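Local structure of uncharacterized protein DUF1470 (Jannaschia sp. CCS1, 3H0N) at residues P24-G29 / R152-Y157; G146-H151 / R166-L171. The protein is of unknown function but carries a treble-clef zinc finger and may act as a transcription regulator. All blocks are in the same frame, centred on the assembly; numbering follows the deposited sequence.

In the fold
Both interactions are built round the same zinc ion and the same sodium ion, and their centres lie about 8 Å apart. Interaction 2 (146-151 with 166-171) brings together two of the finger's zinc ligands, C148 and C169; interaction 1 (24-29 with 152-157) fastens the C153 end of the C148 turn to strand 25-27, which pairs with strand 30-32. C153 and C173 supply the other two zinc sulfurs. The sodium gathers the carbonyls of C148, A150 and C153. Strand 145-147 of interaction 2 pairs with strand 156-158 of interaction 1, Y157 O lying 2.9 Å from G146 N, and Y157 OH probably bonds R166 O at 2.8 Å.

Interaction 1. Residues P24-G29 / R152-Y157; sequences PGSRRG and RCDRVY. With NA (sodium ion), chain D; ZN (zinc ion), chain B.
S26 O centres the contact, gripped by two donors well out of its carbonyl plane: D154 N at 3.0 Å in a fairly straight bond, and R155 NE at 2.9 Å in a bent one (131°). Beside it S26 N points almost straight (176°) at D154 OD1, 2.9 Å away, and the same OD1 takes R155 NH2 in a 2.9 Å salt bridge, a short acid linking backbone to arginine. The small CH2OH of S26, in the crowded position between N and the carbonyl carbon (chi1 61°), fits against the R152-C153 backbone, CB 3.2 Å from R152 O. R155 bends at chi2 and chi3 and crosses the extended R27 chain at about a right angle, meeting its CB and CG; R155 NH1 is held by N20 O and T23 O. At G25, backbone angles and the nearby D154 and R155 exclude a side chain. R28 N gives a straight bond to C153 SG (3.3 Å), probably tempering the charge of this zinc thiolate, while G29 N bonds R152 O at 2.8 Å. The contact sets strand 25-27, partner of strand 30-32, across the turn leading into strand 156-158; R28 extends onto A172, C173 and R176 of helix 171-180.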
loop_
_atom_site.group_PDB
_atom_site.type_symbol
_atom_site.label_atom_id
_atom_site.label_comp_id
_atom_site.label_asym_id
_atom_site.label_seq_id
_atom_site.Cartn_x
_atom_site.Cartn_y
_atom_site.Cartn_z
ATOM N N PRO A 24 25.824 -13.147 -5.377
ATOM C CA PRO A 24 26.591 -14.318 -5.813
ATOM C C PRO A 24 25.942 -15.607 -5.356
ATOM O O PRO A 24 25.226 -15.616 -4.366
ATOM C CB PRO A 24 27.932 -14.135 -5.103
ATOM C CG PRO A 24 28.002 -12.709 -4.718
ATOM C CD PRO A 24 26.597 -12.281 -4.467
ATOM N N GLY A 25 26.141 -16.696 -6.085
ATOM C CA GLY A 25 25.609 -17.980 -5.678
ATOM C C GLY A 25 25.640 -18.874 -6.893
ATOM O O GLY A 25 26.675 -19.088 -7.503
ATOM N N SER A 26 24.474 -19.363 -7.256
ATOM C CA SER A 26 24.320 -20.111 -8.508
ATOM C C SER A 26 22.993 -19.713 -9.147
ATOM O O SER A 26 22.048 -19.305 -8.461
ATOM C CB SER A 26 24.415 -21.629 -8.287
ATOM O OG SER A 26 23.420 -22.120 -7.427
ATOM N N ARG A 27 22.938 -19.877 -10.465
ATOM C CA ARG A 27 21.782 -19.498 -11.260
ATOM C C ARG A 27 21.552 -20.520 -12.357
ATOM O O ARG A 27 22.420 -20.767 -13.179
ATOM C CB ARG A 27 21.996 -18.112 -11.846
ATOM C CG ARG A 27 20.884 -17.696 -12.804
ATOM C CD ARG A 27 21.159 -16.318 -13.375
ATOM N NE ARG A 27 20.146 -15.873 -14.348
ATOM C CZ ARG A 27 20.096 -16.236 -15.621
ATOM N NH1 ARG A 27 20.974 -17.078 -16.161
ATOM N NH2 ARG A 27 19.128 -15.724 -16.382
ATOM N N ARG A 28 20.413 -21.204 -12.311
ATOM C CA ARG A 28 20.024 -22.106 -13.396
ATOM C C ARG A 28 21.067 -23.165 -13.689
ATOM O O ARG A 28 21.265 -23.534 -14.835
ATOM C CB ARG A 28 19.667 -21.269 -14.630
ATOM C CG ARG A 28 18.469 -20.331 -14.378
ATOM C CD ARG A 28 18.123 -19.538 -15.607
ATOM N NE ARG A 28 17.065 -18.592 -15.335
ATOM C CZ ARG A 28 16.426 -17.891 -16.270
ATOM N NH1 ARG A 28 16.727 -18.075 -17.559
ATOM N NH2 ARG A 28 15.479 -17.040 -15.911
ATOM N N GLY A 29 21.700 -23.678 -12.642
ATOM C CA GLY A 29 22.619 -24.800 -12.724
ATOM C C GLY A 29 24.093 -24.457 -12.819
ATOM O O GLY A 29 24.927 -25.363 -12.833
ATOM N N ARG A 152 22.170 -26.466 -8.060
ATOM C CA ARG A 152 22.976 -25.292 -8.381
ATOM C C ARG A 152 22.122 -24.136 -8.917
ATOM O O ARG A 152 22.420 -23.488 -9.940
ATOM C CB ARG A 152 24.149 -25.630 -9.302
ATOM C CG ARG A 152 25.205 -26.408 -8.616
ATOM C CD ARG A 152 26.398 -26.635 -9.505
ATOM N NE ARG A 152 27.394 -27.381 -8.769
ATOM C CZ ARG A 152 28.597 -27.690 -9.213
ATOM N NH1 ARG A 152 28.976 -27.329 -10.423
ATOM N NH2 ARG A 152 29.413 -28.344 -8.411
ATOM N N CYS A 153 21.052 -23.870 -8.175
ATOM C CA CYS A 153 20.353 -22.599 -8.327
ATOM C C CYS A 153 19.899 -22.127 -6.981
ATOM O O CYS A 153 19.112 -22.834 -6.339
ATOM C CB CYS A 153 19.175 -22.722 -9.248
ATOM S SG CYS A 153 18.449 -21.098 -9.651
ATOM N N ASP A 154 20.380 -20.975 -6.534
ATOM C CA ASP A 154 19.828 -20.353 -5.318
ATOM C C ASP A 154 19.189 -19.003 -5.555
ATOM O O ASP A 154 19.094 -18.161 -4.652
ATOM C CB ASP A 154 20.851 -20.319 -4.195
ATOM C CG ASP A 154 21.965 -19.347 -4.424
ATOM O OD1 ASP A 154 22.156 -18.824 -5.517
ATOM O OD2 ASP A 154 22.686 -19.101 -3.434
ATOM N N ARG A 155 18.672 -18.837 -6.748
ATOM C CA ARG A 155 17.899 -17.648 -7.045
ATOM C C ARG A 155 16.602 -17.658 -6.242
ATOM O O ARG A 155 16.048 -18.701 -5.896
ATOM C CB ARG A 155 17.608 -17.533 -8.533
ATOM C CG ARG A 155 18.809 -17.451 -9.438
ATOM C CD ARG A 155 19.765 -16.331 -9.132
ATOM N NE ARG A 155 20.752 -16.694 -8.142
ATOM C CZ ARG A 155 21.629 -15.835 -7.605
ATOM N NH1 ARG A 155 21.677 -14.563 -7.964
ATOM N NH2 ARG A 155 22.519 -16.258 -6.703
ATOM N N VAL A 156 16.133 -16.454 -5.964
ATOM C CA VAL A 156 14.918 -16.246 -5.168
ATOM C C VAL A 156 13.705 -16.066 -6.080
ATOM O O VAL A 156 13.806 -15.699 -7.250
ATOM C CB VAL A 156 15.039 -15.038 -4.205
ATOM C CG1 VAL A 156 16.210 -15.232 -3.242
ATOM C CG2 VAL A 156 15.115 -13.714 -4.919
ATOM N N TYR A 157 12.534 -16.318 -5.495
ATOM C CA TYR A 157 11.295 -16.104 -6.227
ATOM C C TYR A 157 10.181 -15.819 -5.253
ATOM O O TYR A 157 10.266 -16.114 -4.062
ATOM C CB TYR A 157 10.971 -17.309 -7.149
ATOM C CG TYR A 157 10.665 -18.580 -6.431
ATOM C CD1 TYR A 157 11.711 -19.419 -6.006
ATOM C CD2 TYR A 157 9.367 -18.986 -6.142
ATOM C CE1 TYR A 157 11.444 -20.583 -5.333
ATOM C CE2 TYR A 157 9.104 -20.169 -5.497
ATOM C CZ TYR A 157 10.151 -20.945 -5.044
ATOM O OH TYR A 157 9.904 -22.126 -4.371
HETATM NA NA NA D . 18.660 -24.848 -5.351
HETATM ZN ZN ZN B . 16.319 -21.718 -10.368
HETATM O O HOH W 1 23.075 -16.644 -2.843
HETATM O O HOH W 2 27.604 -26.241 -12.746
HETATM O O HOH W 3 21.034 -25.047 -5.183
HETATM O O HOH W 4 19.612 -23.698 -3.036
HETATM O O HOH W 5 18.344 -26.824 -4.158
#

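Interaction 2. Residues G146-H151 / R166-L171. With NA (sodium ion), chain D; ZN (zinc ion), chain B.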
loop_
_atom_site.group_PDB
_atom_site.type_symbol
_atom_site.label_atom_id
_atom_site.label_comp_id
_atom_site.label_asym_id
_atom_site.label_seq_id
_atom_site.Cartn_x
_atom_site.Cartn_y
_atom_site.Cartn_z
ATOM N N GLY A 146 10.565 -17.892 -1.804
ATOM C CA GLY A 146 11.259 -19.175 -1.904
ATOM C C GLY A 146 12.656 -19.017 -2.482
ATOM O O GLY A 146 13.017 -18.006 -3.079
ATOM N N ILE A 147 13.446 -20.076 -2.260
ATOM C CA ILE A 147 14.771 -20.242 -2.871
ATOM C C ILE A 147 14.671 -21.456 -3.796
ATOM O O ILE A 147 14.134 -22.492 -3.434
ATOM C CB ILE A 147 15.874 -20.521 -1.829
ATOM C CG1 ILE A 147 15.828 -19.532 -0.679
ATOM C CG2 ILE A 147 17.327 -20.494 -2.486
ATOM C CD1 ILE A 147 16.030 -18.167 -1.075
ATOM N N CYS A 148 15.104 -21.298 -5.046
ATOM C CA CYS A 148 14.942 -22.322 -6.073
ATOM C C CYS A 148 15.386 -23.709 -5.597
ATOM O O CYS A 148 16.493 -23.875 -5.056
ATOM C CB CYS A 148 15.720 -21.973 -7.320
ATOM S SG CYS A 148 15.266 -22.959 -8.725
ATOM N N ASN A 149 14.562 -24.686 -5.880
ATOM C CA ASN A 149 14.875 -26.086 -5.519
ATOM C C ASN A 149 15.778 -26.785 -6.519
ATOM O O ASN A 149 16.186 -27.930 -6.284
ATOM C CB ASN A 149 13.587 -26.879 -5.294
ATOM C CG ASN A 149 13.012 -26.694 -3.895
ATOM O OD1 ASN A 149 13.631 -26.060 -2.992
ATOM N ND2 ASN A 149 11.932 -27.446 -3.643
ATOM N N ALA A 150 16.102 -26.163 -7.641
ATOM C CA ALA A 150 16.906 -26.855 -8.630
ATOM C C ALA A 150 18.354 -26.969 -8.158
ATOM O O ALA A 150 18.828 -26.170 -7.352
ATOM C CB ALA A 150 16.838 -26.123 -10.007
ATOM N N HIS A 151 19.044 -27.953 -8.699
ATOM C CA HIS A 151 20.467 -28.132 -8.425
ATOM C C HIS A 151 21.263 -26.951 -8.917
ATOM O O HIS A 151 21.114 -26.465 -10.073
ATOM C CB HIS A 151 20.937 -29.426 -9.097
ATOM C CG HIS A 151 22.419 -29.692 -8.995
ATOM N ND1 HIS A 151 23.006 -30.092 -7.816
ATOM C CD2 HIS A 151 23.410 -29.648 -9.921
ATOM C CE1 HIS A 151 24.298 -30.295 -8.035
ATOM N NE2 HIS A 151 24.572 -30.038 -9.295
ATOM N N ARG A 166 4.722 -23.561 -5.789
ATOM C CA ARG A 166 5.830 -23.433 -6.734
ATOM C C ARG A 166 7.181 -23.668 -6.047
ATOM O O ARG A 166 7.413 -23.180 -4.949
ATOM C CB ARG A 166 5.817 -22.032 -7.346
ATOM C CG ARG A 166 6.837 -21.821 -8.468
ATOM C CD ARG A 166 6.535 -20.531 -9.250
ATOM N NE ARG A 166 5.279 -20.705 -9.967
ATOM C CZ ARG A 166 4.393 -19.753 -10.271
ATOM N NH1 ARG A 166 4.640 -18.488 -10.002
ATOM N NH2 ARG A 166 3.293 -20.103 -10.893
ATOM N N GLN A 167 8.044 -24.404 -6.725
ATOM C CA GLN A 167 9.312 -24.919 -6.179
ATOM C C GLN A 167 10.532 -24.294 -6.832
ATOM O O GLN A 167 11.621 -24.379 -6.276
ATOM C CB GLN A 167 9.382 -26.462 -6.372
ATOM C CG GLN A 167 8.295 -27.209 -5.595
ATOM C CD GLN A 167 8.267 -28.734 -5.807
ATOM O OE1 GLN A 167 8.656 -29.259 -6.853
ATOM N NE2 GLN A 167 7.799 -29.444 -4.789
ATOM N N TYR A 168 10.377 -23.739 -8.033
ATOM C CA TYR A 168 11.478 -23.328 -8.888
ATOM C C TYR A 168 11.348 -21.883 -9.261
ATOM O O TYR A 168 10.229 -21.359 -9.419
ATOM C CB TYR A 168 11.595 -24.233 -10.152
ATOM C CG TYR A 168 11.743 -25.713 -9.794
ATOM C CD1 TYR A 168 12.889 -26.181 -9.183
ATOM C CD2 TYR A 168 10.722 -26.623 -9.969
ATOM C CE1 TYR A 168 13.001 -27.497 -8.805
ATOM C CE2 TYR A 168 10.836 -27.940 -9.577
ATOM C CZ TYR A 168 11.969 -28.363 -9.004
ATOM O OH TYR A 168 12.142 -29.672 -8.580
ATOM N N CYS A 169 12.486 -21.241 -9.474
ATOM C CA CYS A 169 12.554 -19.791 -9.659
ATOM C C CYS A 169 12.078 -19.332 -11.016
ATOM O O CYS A 169 11.857 -18.142 -11.211
ATOM C CB CYS A 169 13.974 -19.250 -9.481
ATOM S SG CYS A 169 15.135 -19.755 -10.804
ATOM N N SER A 170 11.956 -20.261 -11.966
ATOM C CA SER A 170 11.821 -19.928 -13.363
ATOM C C SER A 170 11.356 -21.087 -14.167
ATOM O O SER A 170 11.510 -22.238 -13.784
ATOM C CB SER A 170 13.143 -19.486 -13.939
ATOM O OG SER A 170 14.122 -20.473 -13.880
ATOM N N LEU A 171 10.825 -20.768 -15.339
ATOM C CA LEU A 171 10.500 -21.809 -16.295
ATOM C C LEU A 171 11.762 -22.562 -16.702
ATOM O O LEU A 171 11.757 -23.771 -16.907
ATOM C CB LEU A 171 9.768 -21.187 -17.493
ATOM C CG LEU A 171 9.357 -22.134 -18.593
ATOM C CD1 LEU A 171 8.474 -23.240 -18.091
ATOM C CD2 LEU A 171 8.669 -21.301 -19.728
HETATM NA NA NA D . 18.660 -24.848 -5.351
HETATM ZN ZN ZN B . 16.319 -21.718 -10.368
HETATM O O HOH W 6 11.690 -23.738 -3.329
HETATM O O HOH W 7 15.036 -30.614 -8.117
HETATM O O HOH W 5 18.344 -26.824 -4.158
HETATM O O HOH W 4 19.612 -23.698 -3.036
HETATM O O HOH W 3 21.034 -25.047 -5.183
#
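C148 and C169 hold neighbouring corners of the zinc tetrahedron, SG of C148 3.8 Å from SG of C169; C153 and C173 supply the other two. They arrive by different torsions: SG of C148 is anti to its backbone N (chi1 -166°), whereas SG of C169 sits in the crowded position between N and the carbonyl carbon (chi1 69°). The two CB atoms also touch. Cysteine suits both sites as a zinc ligand; the thiolate SG of C148 also accepts two N-H groups, from C169 N (3.4 Å) and, in its own turn, from A150 N (3.5 Å). Such bonds probably spread the negative charge of the sulfur, and they fix both backbones relative to the metal.

The ring of Y168 stands beside this turn, not over the sulfur. C148 SG lies at its edge, 5.4 Å from the Y168 centroid, in a sulfur-aromatic contact, and A150 N also meets the rim in plane. Y168 CD1 rests 4.0 Å from A150 CB, while N149 CB approaches CE1 obliquely at 3.6 Å; the small alanine and the flat tyrosine therefore fit closely. One face of the ring is met near its rim by CB of Q167.

N149 N donates to Q167 O at 3.0 Å, nearly along the C=O axis, and the two side chains cross obliquely, ND2 of N149 against CB of Q167. A water donates to both I147 O and Q167 O. The carbonyls of C148 and A150 bind sodium together with C153 O.

This is the heart of a treble clef: the turn following strand 145-147 meets the loop leading into helix 171-180, where S170 is the N-cap, its OG taking C173 N. Y168 leans on Q174 and V177 of that helix, A150 on C173 and R176, while I147 packs against V156 of strand 156-158.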